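Periplasmic solute binding protein (Pectobacterium atrosepticum, PDB 4RY1) probably binds a sugar or related solute in the periplasm and delivers it to an ABC-type importer, as other bacterial extracellular solute-binding proteins do. Local coordinates at residues D220-S225 / L381-Y386; F367-L373 / I405-I410; E58-M62 / I292-K297; Q85-G90 / A303-N307. All coordinates share one frame. Where two conformers were deposited one is given. Numbering follows the deposited sequence.

Contact 1 (D220-S225 / L381-Y386)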
loop_
_atom_site.group_PDB
_atom_site.type_symbol
_atom_site.label_atom_id
_atom_site.label_comp_id
_atom_site.label_asym_id
_atom_site.label_seq_id
_atom_site.Cartn_x
_atom_site.Cartn_y
_atom_site.Cartn_z
ATOM N N ASP A 220 -13.972 -15.266 7.275
ATOM C CA ASP A 220 -14.795 -14.936 6.118
ATOM C C ASP A 220 -15.399 -13.541 6.220
ATOM O O ASP A 220 -15.169 -12.815 7.190
ATOM C CB ASP A 220 -15.839 -16.040 5.867
ATOM C CG ASP A 220 -16.963 -16.050 6.876
ATOM O OD1 ASP A 220 -17.033 -15.163 7.747
ATOM O OD2 ASP A 220 -17.782 -16.983 6.795
ATOM N N GLN A 221 -16.168 -13.161 5.214
ATOM C CA GLN A 221 -16.713 -11.805 5.185
ATOM C C GLN A 221 -17.881 -11.616 6.169
ATOM O O GLN A 221 -18.184 -10.479 6.556
ATOM C CB GLN A 221 -17.106 -11.378 3.781
ATOM C CG GLN A 221 -15.899 -11.185 2.889
ATOM C CD GLN A 221 -15.252 -9.856 3.179
ATOM O OE1 GLN A 221 -15.838 -8.814 2.884
ATOM N NE2 GLN A 221 -14.068 -9.874 3.776
ATOM N N ARG A 222 -18.530 -12.712 6.569
ATOM C CA ARG A 222 -19.540 -12.653 7.639
ATOM C C ARG A 222 -18.888 -12.213 8.961
ATOM O O ARG A 222 -19.400 -11.341 9.674
ATOM C CB ARG A 222 -20.232 -13.999 7.837
ATOM C CG ARG A 222 -21.062 -14.478 6.648
ATOM C CD ARG A 222 -21.685 -15.814 6.985
ATOM N NE ARG A 222 -22.657 -16.321 6.027
ATOM C CZ ARG A 222 -23.966 -16.059 6.039
ATOM N NH1 ARG A 222 -24.509 -15.214 6.913
ATOM N NH2 ARG A 222 -24.734 -16.627 5.123
ATOM N N TYR A 223 -17.724 -12.780 9.233
ATOM C CA TYR A 223 -16.950 -12.423 10.433
ATOM C C TYR A 223 -16.637 -10.923 10.406
ATOM O O TYR A 223 -16.896 -10.201 11.356
ATOM C CB TYR A 223 -15.671 -13.248 10.505
ATOM C CG TYR A 223 -14.694 -12.897 11.585
ATOM C CD1 TYR A 223 -13.844 -11.804 11.437
ATOM C CD2 TYR A 223 -14.550 -13.680 12.708
ATOM C CE1 TYR A 223 -12.888 -11.493 12.395
ATOM C CE2 TYR A 223 -13.602 -13.377 13.677
ATOM C CZ TYR A 223 -12.771 -12.271 13.522
ATOM O OH TYR A 223 -11.801 -11.952 14.460
ATOM N N PHE A 224 -16.061 -10.453 9.310
ATOM C CA PHE A 224 -15.651 -9.043 9.263
ATOM C C PHE A 224 -16.854 -8.101 9.298
ATOM O O PHE A 224 -16.807 -7.047 9.943
ATOM C CB PHE A 224 -14.678 -8.764 8.118
ATOM C CG PHE A 224 -13.325 -9.346 8.394
ATOM C CD1 PHE A 224 -12.508 -8.776 9.362
ATOM C CD2 PHE A 224 -12.911 -10.515 7.768
ATOM C CE1 PHE A 224 -11.285 -9.350 9.680
ATOM C CE2 PHE A 224 -11.678 -11.075 8.065
ATOM C CZ PHE A 224 -10.879 -10.511 9.041
ATOM N N SER A 225 -17.951 -8.505 8.668
ATOM C CA SER A 225 -19.157 -7.690 8.675
ATOM C C SER A 225 -19.698 -7.482 10.071
ATOM O O SER A 225 -20.321 -6.450 10.334
ATOM C CB SER A 225 -20.224 -8.297 7.789
ATOM O OG SER A 225 -19.831 -8.230 6.421
ATOM N N LEU A 381 -16.559 -11.777 -3.212
ATOM C CA LEU A 381 -16.220 -12.600 -2.032
ATOM C C LEU A 381 -17.405 -12.725 -1.066
ATOM O O LEU A 381 -17.640 -13.787 -0.497
ATOM C CB LEU A 381 -15.013 -12.028 -1.275
ATOM C CG LEU A 381 -13.754 -11.901 -2.121
ATOM C CD1 LEU A 381 -12.637 -11.404 -1.219
ATOM C CD2 LEU A 381 -13.347 -13.157 -2.863
ATOM N N GLN A 382 -18.128 -11.624 -0.902
ATOM C CA GLN A 382 -19.319 -11.582 -0.055
ATOM C C GLN A 382 -20.410 -12.509 -0.610
ATOM O O GLN A 382 -21.029 -13.234 0.129
ATOM C CB GLN A 382 -19.779 -10.145 0.162
ATOM C CG GLN A 382 -18.775 -9.430 1.061
ATOM C CD GLN A 382 -18.866 -7.925 1.074
ATOM O OE1 GLN A 382 -19.727 -7.316 0.434
ATOM N NE2 GLN A 382 -17.959 -7.301 1.839
ATOM N N LYS A 383 -20.590 -12.522 -1.918
ATOM C CA LYS A 383 -21.522 -13.460 -2.543
ATOM C C LYS A 383 -21.185 -14.910 -2.183
ATOM O O LYS A 383 -22.079 -15.704 -1.830
ATOM C CB LYS A 383 -21.533 -13.266 -4.060
ATOM C CG LYS A 383 -22.545 -12.221 -4.517
ATOM C CD LYS A 383 -22.287 -11.620 -5.898
ATOM C CE LYS A 383 -21.358 -12.448 -6.773
ATOM N NZ LYS A 383 -21.302 -11.981 -8.185
ATOM N N LEU A 384 -19.906 -15.256 -2.296
ATOM C CA LEU A 384 -19.430 -16.587 -1.904
ATOM C C LEU A 384 -19.687 -16.887 -0.437
ATOM O O LEU A 384 -20.289 -17.901 -0.098
ATOM C CB LEU A 384 -17.948 -16.802 -2.209
ATOM C CG LEU A 384 -17.546 -16.887 -3.675
ATOM C CD1 LEU A 384 -16.033 -16.963 -3.777
ATOM C CD2 LEU A 384 -18.197 -18.095 -4.330
ATOM N N ASP A 385 -19.221 -15.997 0.421
ATOM C CA ASP A 385 -19.241 -16.220 1.870
ATOM C C ASP A 385 -20.621 -16.211 2.527
ATOM O O ASP A 385 -20.801 -16.810 3.593
ATOM C CB ASP A 385 -18.365 -15.183 2.558
ATOM C CG ASP A 385 -16.879 -15.406 2.330
ATOM O OD1 ASP A 385 -16.484 -16.419 1.716
ATOM O OD2 ASP A 385 -16.103 -14.532 2.766
ATOM N N TYR A 386 -21.570 -15.519 1.901
ATOM C CA TYR A 386 -22.979 -15.505 2.345
ATOM C C TYR A 386 -23.841 -16.597 1.663
ATOM O O TYR A 386 -25.057 -16.642 1.850
ATOM C CB TYR A 386 -23.583 -14.102 2.158
ATOM C CG TYR A 386 -23.148 -13.109 3.238
ATOM C CD1 TYR A 386 -21.892 -12.485 3.187
ATOM C CD2 TYR A 386 -23.979 -12.798 4.309
ATOM C CE1 TYR A 386 -21.489 -11.594 4.155
ATOM C CE2 TYR A 386 -23.579 -11.898 5.282
ATOM C CZ TYR A 386 -22.332 -11.307 5.197
ATOM O OH TYR A 386 -21.912 -10.421 6.149
HETATM O O HOH W 1 -18.944 -18.394 4.890
HETATM O O HOH W 2 -23.049 -18.938 4.132
#

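Contact 2 (F367-L373 / I405-I410)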
loop_
_atom_site.group_PDB
_atom_site.type_symbol
_atom_site.label_atom_id
_atom_site.label_comp_id
_atom_site.label_asym_id
_atom_site.label_seq_id
_atom_site.Cartn_x
_atom_site.Cartn_y
_atom_site.Cartn_z
ATOM N N PHE A 367 -3.856 -0.478 -12.115
ATOM C CA PHE A 367 -5.270 -0.796 -12.303
ATOM C C PHE A 367 -5.770 -1.920 -11.411
ATOM O O PHE A 367 -6.972 -2.035 -11.199
ATOM C CB PHE A 367 -5.549 -1.080 -13.773
ATOM C CG PHE A 367 -5.286 0.110 -14.643
ATOM C CD1 PHE A 367 -6.127 1.215 -14.606
ATOM C CD2 PHE A 367 -4.182 0.150 -15.464
ATOM C CE1 PHE A 367 -5.856 2.338 -15.365
ATOM C CE2 PHE A 367 -3.920 1.251 -16.245
ATOM C CZ PHE A 367 -4.757 2.351 -16.198
ATOM N N MET A 368 -4.852 -2.727 -10.874
ATOM C CA MET A 368 -5.231 -3.742 -9.875
ATOM C C MET A 368 -5.844 -3.101 -8.628
ATOM O O MET A 368 -6.661 -3.734 -7.933
ATOM C CB MET A 368 -4.063 -4.690 -9.547
ATOM C CG MET A 368 -3.094 -4.267 -8.444
ATOM S SD MET A 368 -1.955 -5.573 -7.898
ATOM C CE MET A 368 -3.195 -6.824 -7.645
ATOM N N GLU A 369 -5.476 -1.844 -8.366
ATOM C CA GLU A 369 -6.044 -1.081 -7.238
ATOM C C GLU A 369 -7.213 -0.164 -7.616
ATOM O O GLU A 369 -7.650 0.642 -6.799
ATOM C CB GLU A 369 -4.960 -0.282 -6.524
ATOM C CG GLU A 369 -3.776 -1.142 -6.133
ATOM C CD GLU A 369 -3.069 -0.658 -4.886
ATOM O OE1 GLU A 369 -3.520 0.330 -4.270
ATOM O OE2 GLU A 369 -2.054 -1.279 -4.515
ATOM N N ASN A 370 -7.735 -0.300 -8.836
ATOM C CA ASN A 370 -8.901 0.488 -9.259
ATOM C C ASN A 370 -10.027 0.260 -8.243
ATOM O O ASN A 370 -10.319 -0.893 -7.920
ATOM C CB ASN A 370 -9.331 0.076 -10.674
ATOM C CG ASN A 370 -10.640 0.702 -11.108
ATOM O OD1 ASN A 370 -11.705 0.239 -10.720
ATOM N ND2 ASN A 370 -10.568 1.725 -11.956
ATOM N N GLN A 371 -10.658 1.322 -7.757
ATOM C CA GLN A 371 -11.608 1.164 -6.647
ATOM C C GLN A 371 -12.842 0.355 -7.080
ATOM O O GLN A 371 -13.339 -0.451 -6.303
ATOM C CB GLN A 371 -12.047 2.514 -6.074
ATOM N N GLU A 372 -13.348 0.582 -8.295
ATOM C CA GLU A 372 -14.471 -0.240 -8.792
ATOM C C GLU A 372 -14.109 -1.711 -8.888
ATOM O O GLU A 372 -14.894 -2.600 -8.547
ATOM C CB GLU A 372 -14.926 0.206 -10.176
ATOM C CG GLU A 372 -15.792 1.428 -10.166
ATOM C CD GLU A 372 -16.363 1.751 -11.546
ATOM O OE1 GLU A 372 -15.898 2.728 -12.151
ATOM O OE2 GLU A 372 -17.242 1.011 -12.033
ATOM N N LEU A 373 -12.913 -1.981 -9.388
ATOM C CA LEU A 373 -12.442 -3.369 -9.495
ATOM C C LEU A 373 -12.360 -4.016 -8.098
ATOM O O LEU A 373 -12.789 -5.144 -7.880
ATOM C CB LEU A 373 -11.108 -3.403 -10.226
ATOM C CG LEU A 373 -10.504 -4.776 -10.486
ATOM C CD1 LEU A 373 -9.755 -4.773 -11.818
ATOM C CD2 LEU A 373 -9.578 -5.244 -9.372
ATOM N N ILE A 405 -15.124 -2.607 -16.428
ATOM C CA ILE A 405 -14.494 -1.529 -15.644
ATOM C C ILE A 405 -13.187 -1.075 -16.294
ATOM O O ILE A 405 -12.939 0.112 -16.462
ATOM C CB ILE A 405 -14.224 -1.963 -14.190
ATOM C CG1 ILE A 405 -15.540 -2.092 -13.428
ATOM C CG2 ILE A 405 -13.302 -0.965 -13.479
ATOM C CD1 ILE A 405 -15.469 -2.968 -12.200
ATOM N N LEU A 406 -12.363 -2.049 -16.666
ATOM C CA LEU A 406 -11.048 -1.768 -17.258
ATOM C C LEU A 406 -11.115 -1.081 -18.615
ATOM O O LEU A 406 -10.262 -0.272 -18.945
ATOM C CB LEU A 406 -10.189 -3.034 -17.305
ATOM C CG LEU A 406 -9.803 -3.612 -15.930
ATOM C CD1 LEU A 406 -9.024 -4.896 -16.127
ATOM C CD2 LEU A 406 -8.970 -2.673 -15.054
ATOM N N LYS A 407 -12.136 -1.385 -19.398
ATOM C CA LYS A 407 -12.288 -0.695 -20.683
ATOM C C LYS A 407 -12.589 0.793 -20.502
ATOM O O LYS A 407 -12.245 1.621 -21.336
ATOM C CB LYS A 407 -13.351 -1.387 -21.521
ATOM C CG LYS A 407 -12.734 -2.516 -22.323
ATOM C CD LYS A 407 -12.197 -1.964 -23.635
ATOM C CE LYS A 407 -11.151 -2.843 -24.299
ATOM N NZ LYS A 407 -10.493 -2.110 -25.423
ATOM N N ARG A 408 -13.223 1.114 -19.385
ATOM C CA ARG A 408 -13.449 2.499 -18.983
ATOM C C ARG A 408 -12.198 3.148 -18.399
ATOM O O ARG A 408 -11.859 4.286 -18.728
ATOM C CB ARG A 408 -14.607 2.585 -17.981
ATOM C CG ARG A 408 -15.925 2.990 -18.616
ATOM C CD ARG A 408 -17.003 3.270 -17.585
ATOM N NE ARG A 408 -17.311 2.116 -16.738
ATOM C CZ ARG A 408 -16.978 2.002 -15.452
ATOM N NH1 ARG A 408 -16.293 2.966 -14.843
ATOM N NH2 ARG A 408 -17.310 0.905 -14.778
ATOM N N ALA A 409 -11.528 2.409 -17.522
ATOM C CA ALA A 409 -10.413 2.941 -16.728
ATOM C C ALA A 409 -9.101 3.059 -17.502
ATOM O O ALA A 409 -8.322 3.990 -17.302
ATOM C CB ALA A 409 -10.195 2.067 -15.500
ATOM N N ILE A 410 -8.845 2.082 -18.356
ATOM C CA ILE A 410 -7.586 2.026 -19.108
ATOM C C ILE A 410 -7.737 2.547 -20.522
ATOM O O ILE A 410 -8.609 2.090 -21.271
ATOM C CB ILE A 410 -7.082 0.591 -19.271
ATOM C CG1 ILE A 410 -7.036 -0.104 -17.916
ATOM C CG2 ILE A 410 -5.741 0.591 -20.009
ATOM C CD1 ILE A 410 -6.480 -1.508 -17.940
#

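Contact 3 (E58-M62 / I292-K297)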
loop_
_atom_site.group_PDB
_atom_site.type_symbol
_atom_site.label_atom_id
_atom_site.label_comp_id
_atom_site.label_asym_id
_atom_site.label_seq_id
_atom_site.Cartn_x
_atom_site.Cartn_y
_atom_site.Cartn_z
ATOM N N GLU A 58 -6.783 23.009 -6.433
ATOM C CA GLU A 58 -5.908 22.104 -5.698
ATOM C C GLU A 58 -4.683 22.832 -5.105
ATOM O O GLU A 58 -4.240 23.867 -5.612
ATOM C CB GLU A 58 -5.468 20.972 -6.612
ATOM C CG GLU A 58 -4.520 21.344 -7.739
ATOM C CD GLU A 58 -5.184 21.830 -9.030
ATOM O OE1 GLU A 58 -6.338 22.338 -9.015
ATOM O OE2 GLU A 58 -4.508 21.717 -10.056
ATOM N N PRO A 59 -4.120 22.264 -4.033
ATOM C CA PRO A 59 -2.914 22.838 -3.478
ATOM C C PRO A 59 -1.707 22.732 -4.378
ATOM O O PRO A 59 -1.659 21.928 -5.303
ATOM C CB PRO A 59 -2.678 22.038 -2.205
ATOM C CG PRO A 59 -3.743 21.030 -2.093
ATOM C CD PRO A 59 -4.536 21.039 -3.347
ATOM N N ASP A 60 -0.712 23.554 -4.081
ATOM C CA ASP A 60 0.538 23.571 -4.863
ATOM C C ASP A 60 1.289 22.241 -4.798
ATOM O O ASP A 60 1.882 21.811 -5.780
ATOM C CB ASP A 60 1.455 24.694 -4.386
ATOM C CG ASP A 60 0.794 26.053 -4.495
ATOM O OD1 ASP A 60 0.064 26.434 -3.563
ATOM O OD2 ASP A 60 0.946 26.678 -5.556
ATOM N N VAL A 61 1.312 21.671 -3.593
ATOM C CA VAL A 61 1.927 20.363 -3.335
ATOM C C VAL A 61 0.867 19.424 -2.784
ATOM O O VAL A 61 0.172 19.751 -1.811
ATOM C CB VAL A 61 3.111 20.439 -2.356
ATOM C CG1 VAL A 61 3.707 19.048 -2.069
ATOM C CG2 VAL A 61 4.192 21.322 -2.929
ATOM N N MET A 62 0.753 18.254 -3.411
ATOM C CA MET A 62 -0.233 17.254 -2.985
ATOM C C MET A 62 0.450 15.931 -2.691
ATOM O O MET A 62 1.210 15.425 -3.518
ATOM C CB MET A 62 -1.233 16.991 -4.108
ATOM C CG MET A 62 -2.071 18.195 -4.526
ATOM S SD MET A 62 -2.717 18.141 -6.270
ATOM C CE MET A 62 -1.197 18.765 -7.060
ATOM N N ILE A 292 3.265 18.382 -7.771
ATOM C CA ILE A 292 3.052 19.833 -7.870
ATOM C C ILE A 292 1.882 20.113 -8.836
ATOM O O ILE A 292 1.782 19.502 -9.886
ATOM C CB ILE A 292 4.322 20.560 -8.340
ATOM C CG1 ILE A 292 5.451 20.356 -7.327
ATOM C CG2 ILE A 292 4.071 22.044 -8.576
ATOM C CD1 ILE A 292 6.799 20.932 -7.737
ATOM N N SER A 293 1.032 21.055 -8.442
ATOM C CA SER A 293 -0.116 21.459 -9.249
ATOM C C SER A 293 0.332 21.922 -10.612
ATOM O O SER A 293 1.281 22.687 -10.716
ATOM C CB SER A 293 -0.877 22.604 -8.599
ATOM O OG SER A 293 -1.816 23.151 -9.524
ATOM N N LYS A 294 -0.392 21.478 -11.642
ATOM C CA LYS A 294 -0.036 21.761 -13.027
ATOM C C LYS A 294 0.114 23.261 -13.208
ATOM O O LYS A 294 1.035 23.707 -13.894
ATOM C CB LYS A 294 -1.055 21.180 -14.031
ATOM C CG LYS A 294 -0.484 21.064 -15.458
ATOM C CD LYS A 294 -1.490 20.591 -16.498
ATOM C CE LYS A 294 -0.806 20.180 -17.812
ATOM N NZ LYS A 294 -1.774 19.669 -18.826
ATOM N N ASN A 295 -0.791 24.031 -12.591
ATOM C CA ASN A 295 -0.791 25.482 -12.757
ATOM C C ASN A 295 -0.419 26.272 -11.504
ATOM O O ASN A 295 -0.807 27.426 -11.345
ATOM C CB ASN A 295 -2.154 25.931 -13.286
ATOM C CG ASN A 295 -2.596 25.126 -14.495
ATOM O OD1 ASN A 295 -3.610 24.425 -14.454
ATOM N ND2 ASN A 295 -1.825 25.197 -15.565
ATOM N N SER A 296 0.355 25.657 -10.611
ATOM C CA SER A 296 0.916 26.413 -9.478
ATOM C C SER A 296 1.628 27.669 -9.965
ATOM O O SER A 296 2.352 27.616 -10.956
ATOM C CB SER A 296 1.951 25.569 -8.738
ATOM O OG SER A 296 2.561 26.276 -7.655
ATOM N N LYS A 297 1.475 28.764 -9.208
ATOM C CA LYS A 297 2.192 30.024 -9.487
ATOM C C LYS A 297 3.624 29.998 -8.961
ATOM O O LYS A 297 4.414 30.889 -9.253
ATOM C CB LYS A 297 1.472 31.243 -8.883
ATOM C CG LYS A 297 0.050 31.461 -9.373
ATOM C CD LYS A 297 -0.607 32.609 -8.613
ATOM C CE LYS A 297 -2.103 32.403 -8.441
ATOM N NZ LYS A 297 -2.841 32.540 -9.724
HETATM O O HOH W 3 -2.727 19.801 -10.851
HETATM O O HOH W 4 -0.239 28.712 -6.805
#

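Contact 4 (Q85-G90 / A303-N307)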
loop_
_atom_site.group_PDB
_atom_site.type_symbol
_atom_site.label_atom_id
_atom_site.label_comp_id
_atom_site.label_asym_id
_atom_site.label_seq_id
_atom_site.Cartn_x
_atom_site.Cartn_y
_atom_site.Cartn_z
ATOM N N GLN A 85 12.232 20.701 -12.519
ATOM C CA GLN A 85 12.881 21.112 -11.274
ATOM C C GLN A 85 13.898 20.079 -10.828
ATOM O O GLN A 85 14.122 19.877 -9.632
ATOM C CB GLN A 85 11.836 21.353 -10.194
ATOM C CG GLN A 85 10.851 22.451 -10.556
ATOM C CD GLN A 85 11.430 23.864 -10.630
ATOM O OE1 GLN A 85 10.807 24.753 -11.230
ATOM N NE2 GLN A 85 12.575 24.093 -10.013
ATOM N N LYS A 86 14.529 19.433 -11.804
ATOM C CA LYS A 86 15.521 18.387 -11.527
ATOM C C LYS A 86 16.582 18.817 -10.508
ATOM O O LYS A 86 16.932 18.047 -9.607
ATOM C CB LYS A 86 16.201 17.908 -12.820
ATOM C CG LYS A 86 17.428 17.051 -12.538
ATOM C CD LYS A 86 17.791 16.091 -13.656
ATOM C CE LYS A 86 18.123 14.712 -13.089
ATOM N NZ LYS A 86 17.308 13.615 -13.684
ATOM N N ASP A 87 17.115 20.024 -10.664
ATOM C CA ASP A 87 18.219 20.478 -9.798
ATOM C C ASP A 87 17.775 20.787 -8.367
ATOM O O ASP A 87 18.433 20.389 -7.395
ATOM C CB ASP A 87 18.931 21.686 -10.407
ATOM C CG ASP A 87 19.662 21.343 -11.688
ATOM O OD1 ASP A 87 20.150 20.202 -11.812
ATOM O OD2 ASP A 87 19.739 22.216 -12.575
ATOM N N ILE A 88 16.655 21.486 -8.243
ATOM C CA ILE A 88 16.095 21.802 -6.926
ATOM C C ILE A 88 15.722 20.514 -6.188
ATOM O O ILE A 88 16.031 20.358 -5.000
ATOM C CB ILE A 88 14.873 22.743 -7.035
ATOM C CG1 ILE A 88 15.285 24.133 -7.523
ATOM C CG2 ILE A 88 14.136 22.837 -5.692
ATOM C CD1 ILE A 88 15.936 25.005 -6.485
ATOM N N LEU A 89 15.090 19.586 -6.898
ATOM C CA LEU A 89 14.683 18.314 -6.285
ATOM C C LEU A 89 15.835 17.324 -6.059
ATOM O O LEU A 89 15.718 16.397 -5.277
ATOM C CB LEU A 89 13.589 17.640 -7.115
ATOM C CG LEU A 89 12.261 18.404 -7.189
ATOM C CD1 LEU A 89 11.370 17.821 -8.271
ATOM C CD2 LEU A 89 11.587 18.398 -5.821
ATOM N N GLY A 90 16.947 17.512 -6.747
ATOM C CA GLY A 90 18.027 16.540 -6.654
ATOM C C GLY A 90 17.603 15.168 -7.126
ATOM O O GLY A 90 17.830 14.174 -6.453
ATOM N N ALA A 303 8.733 22.850 -5.168
ATOM C CA ALA A 303 9.843 21.903 -5.270
ATOM C C ALA A 303 10.839 22.061 -4.117
ATOM O O ALA A 303 11.378 21.061 -3.618
ATOM C CB ALA A 303 10.559 22.058 -6.592
ATOM N N MET A 304 11.114 23.307 -3.727
ATOM C CA MET A 304 12.003 23.550 -2.572
ATOM C C MET A 304 11.440 22.899 -1.301
ATOM O O MET A 304 12.178 22.336 -0.492
ATOM C CB MET A 304 12.250 25.058 -2.340
ATOM C CG MET A 304 13.054 25.747 -3.433
ATOM S SD MET A 304 13.038 27.594 -3.405
ATOM C CE MET A 304 13.932 27.845 -1.851
ATOM N N LEU A 305 10.134 23.005 -1.091
ATOM C CA LEU A 305 9.516 22.380 0.084
ATOM C C LEU A 305 9.647 20.856 0.022
ATOM O O LEU A 305 10.004 20.180 0.995
ATOM C CB LEU A 305 8.055 22.780 0.205
ATOM C CG LEU A 305 7.238 22.144 1.325
ATOM C CD1 LEU A 305 7.878 22.335 2.699
ATOM C CD2 LEU A 305 5.789 22.644 1.254
ATOM N N MET A 306 9.400 20.302 -1.150
ATOM C CA MET A 306 9.517 18.857 -1.355
ATOM C C MET A 306 10.957 18.382 -1.104
ATOM O O MET A 306 11.185 17.400 -0.374
ATOM C CB MET A 306 9.066 18.457 -2.752
ATOM C CG MET A 306 7.564 18.606 -2.946
ATOM S SD MET A 306 6.962 18.528 -4.711
ATOM C CE MET A 306 7.761 17.017 -5.271
ATOM N N ASN A 307 11.925 19.084 -1.678
ATOM C CA ASN A 307 13.319 18.726 -1.443
ATOM C C ASN A 307 13.673 18.824 0.032
ATOM O O ASN A 307 14.412 17.999 0.562
ATOM C CB ASN A 307 14.245 19.604 -2.254
ATOM C CG ASN A 307 15.690 19.267 -2.007
ATOM O OD1 ASN A 307 16.200 18.264 -2.519
ATOM N ND2 ASN A 307 16.352 20.084 -1.220
#

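Contact 1 (D220-S225 / L381-Y386)
In this bilobal solute-binding fold the short helix 221-225 is held at its N terminus by Asp-385, from the last turn of helix 371-385, far away in sequence. Backbone N of Gln-221 donates to OD2 of Asp-385 (2.8 Å, 153°), an oxygen that also bonds Tyr-209 of helix 199-214. Asp-220 is the N-cap of the short helix, its OD1 accepting from N of Tyr-223 at 2.9 Å, so two carboxylates serve the first turn. The axes of segments 221-225 and 381-385 make 105° and come within 10.0 Å. NE2 of Gln-382 donates to OE1 of Gln-221 (2.8 Å, 167°), while NE2 of Gln-221 reaches the carbonyl of Gly-164 in a neighbouring loop.

At the exposed side, NE of Arg-222 donates to the carbonyl O of Asp-385 at 3.1 Å. One water joins that same oxygen to OD2 of Asp-220; a second joins it to NH2 of Arg-222. Further out, Tyr-386, the first residue past the helix, lays its ring against the Arg-222 side chain. The stem of the arginine supplies a CH-pi contact: Arg-222 CG sits 3.7 Å from the centroid of the Tyr-386 ring, 11° off its normal.

Contact 2 (F367-L373 / I405-I410)
Phe-367 opens the segment on a 3-10 turn with its ring turned to the C-terminal end of helix 391-409. Ile-410, the first residue beyond that helix, puts CG1 over the face of the Phe-367 ring, 3.5 Å from the centroid and 2° off the normal, a nearly perpendicular CH-pi contact. CB of Phe-367 also meets CD2 of Leu-406 at 4.0 Å, and Pro-70 and Arg-74 of helix 69-74 border the same phenylalanine. The chain then swings out through Met-368, which packs on helix 169-183, and Glu-369, which forms a salt bridge with Lys-285.

Asn-370 returns to the interface as N-cap of helix 371-385: its OD1 accepts from N of Leu-373 at 2.9 Å, and its ND2 lies 3.6 Å from CB of Ala-409. The contact therefore joins the start of one helix to the end of the next, as expected of a helical hairpin, here formed by the last two helices of the chain. At the exposed edge Glu-372 pairs with Arg-408 in a two-pronged salt bridge, NH1 to OE1 and NH2 to OE2, both 2.7 Å. Beneath it, CB of Glu-372 rests 3.8 Å from CD1 of Ile-405. Leu-373 turns inward, its CD1 3.9 Å from CD2 of Leu-406, and also touches Leu-172 of helix 169-183.

Contact 3 (E58-M62 / I292-K297)
Asp-60 and Ser-293 lose the most surface here, and their backbones meet directly: N of Ser-293 donates to the carbonyl O of Asp-60 (2.9 Å, 159°). The same oxygen takes a CA-H...O contact from CA of Ile-292 at 3.1 Å. The carboxylate of Asp-60 spans further along the loop. Its OD2 accepts from OG of Ser-296 at 2.7 Å and is linked through a water to N of Lys-297, while OD1 bonds N of Arg-6 on strand 3-10.

These bonds sit where strands 61-64 and 284-292 run antiparallel in the main mixed sheet, Val-61 and Ile-292 forming a non-hydrogen-bonded pair (CA to CA 4.7 Å). Just past that pair the chain leaves the sheet in a type I beta turn, Ser-293 to Ser-296, leading toward helix 299-310. Ile-292, third in buried area, shares its face of the sheet with Val-61, and both side chains pack beneath that helix on Ala-302 and Met-306. The side chain of Met-62 bends toward the start of the turn, bringing its CE to 3.5 Å from N of Ser-293.

Contact 4 (Q85-G90 / A303-N307)
Apolar contacts dominate. Ala-303 presents its methyl group to the short helix 86-89, where Ile-88 and Leu-89 straddle it: CB of Ala-303 lies 3.8 Å from CG2 of Ile-88 and 3.9 Å from CD2 of Leu-89. CB of Gln-85, the N-cap residue, meets the same methyl at 3.9 Å. The two branched side chains then diverge, Ile-88 CG2 reaching CG of Met-304 at 3.8 Å and Leu-89 CD2 reaching CB of Met-306 at 4.0 Å.

This is helix-on-helix packing in an alpha/beta lobe, on the helical layer against the main sheet. Helix 299-310 lies on that sheet, where Met-306 touches Phe-290 and Ile-292 and Leu-305 touches Ile-5 and Ile-7, and the short helix rests on its flank.

Asn-307 lies beside the C-terminal end of the short helix, near the carbonyl groups of Ile-88 and Leu-89. There a Schellman motif stops the helix, with Gly-90 in the C-prime position at a phi of 61° and N of Leu-91 turned back to O of Lys-86.

How the contacts relate
From the N terminus, 58-62 comes first and 85-90 follows. Both wait more than 200 residues for partners: contact 3 closes at 292-297 and contact 4 at 303-307, so their loops cross. Contact 1 opens between, at 220-225, and closes only at 381-386, crossing both. Contact 2 opens at 367-373 and closes at 405-410, a short loop that crosses that of contact 1; the two share helix 371-385, one near each end. Contacts 3 and 4 touch through Ile-292 and Met-306, tying sheet strands and helix 299-310 together. Contact 1 lies on the opposite side of the chain's centre, its centre about 42 and 47 Å from those of contacts 3 and 4, among C-terminal and mid-chain helices.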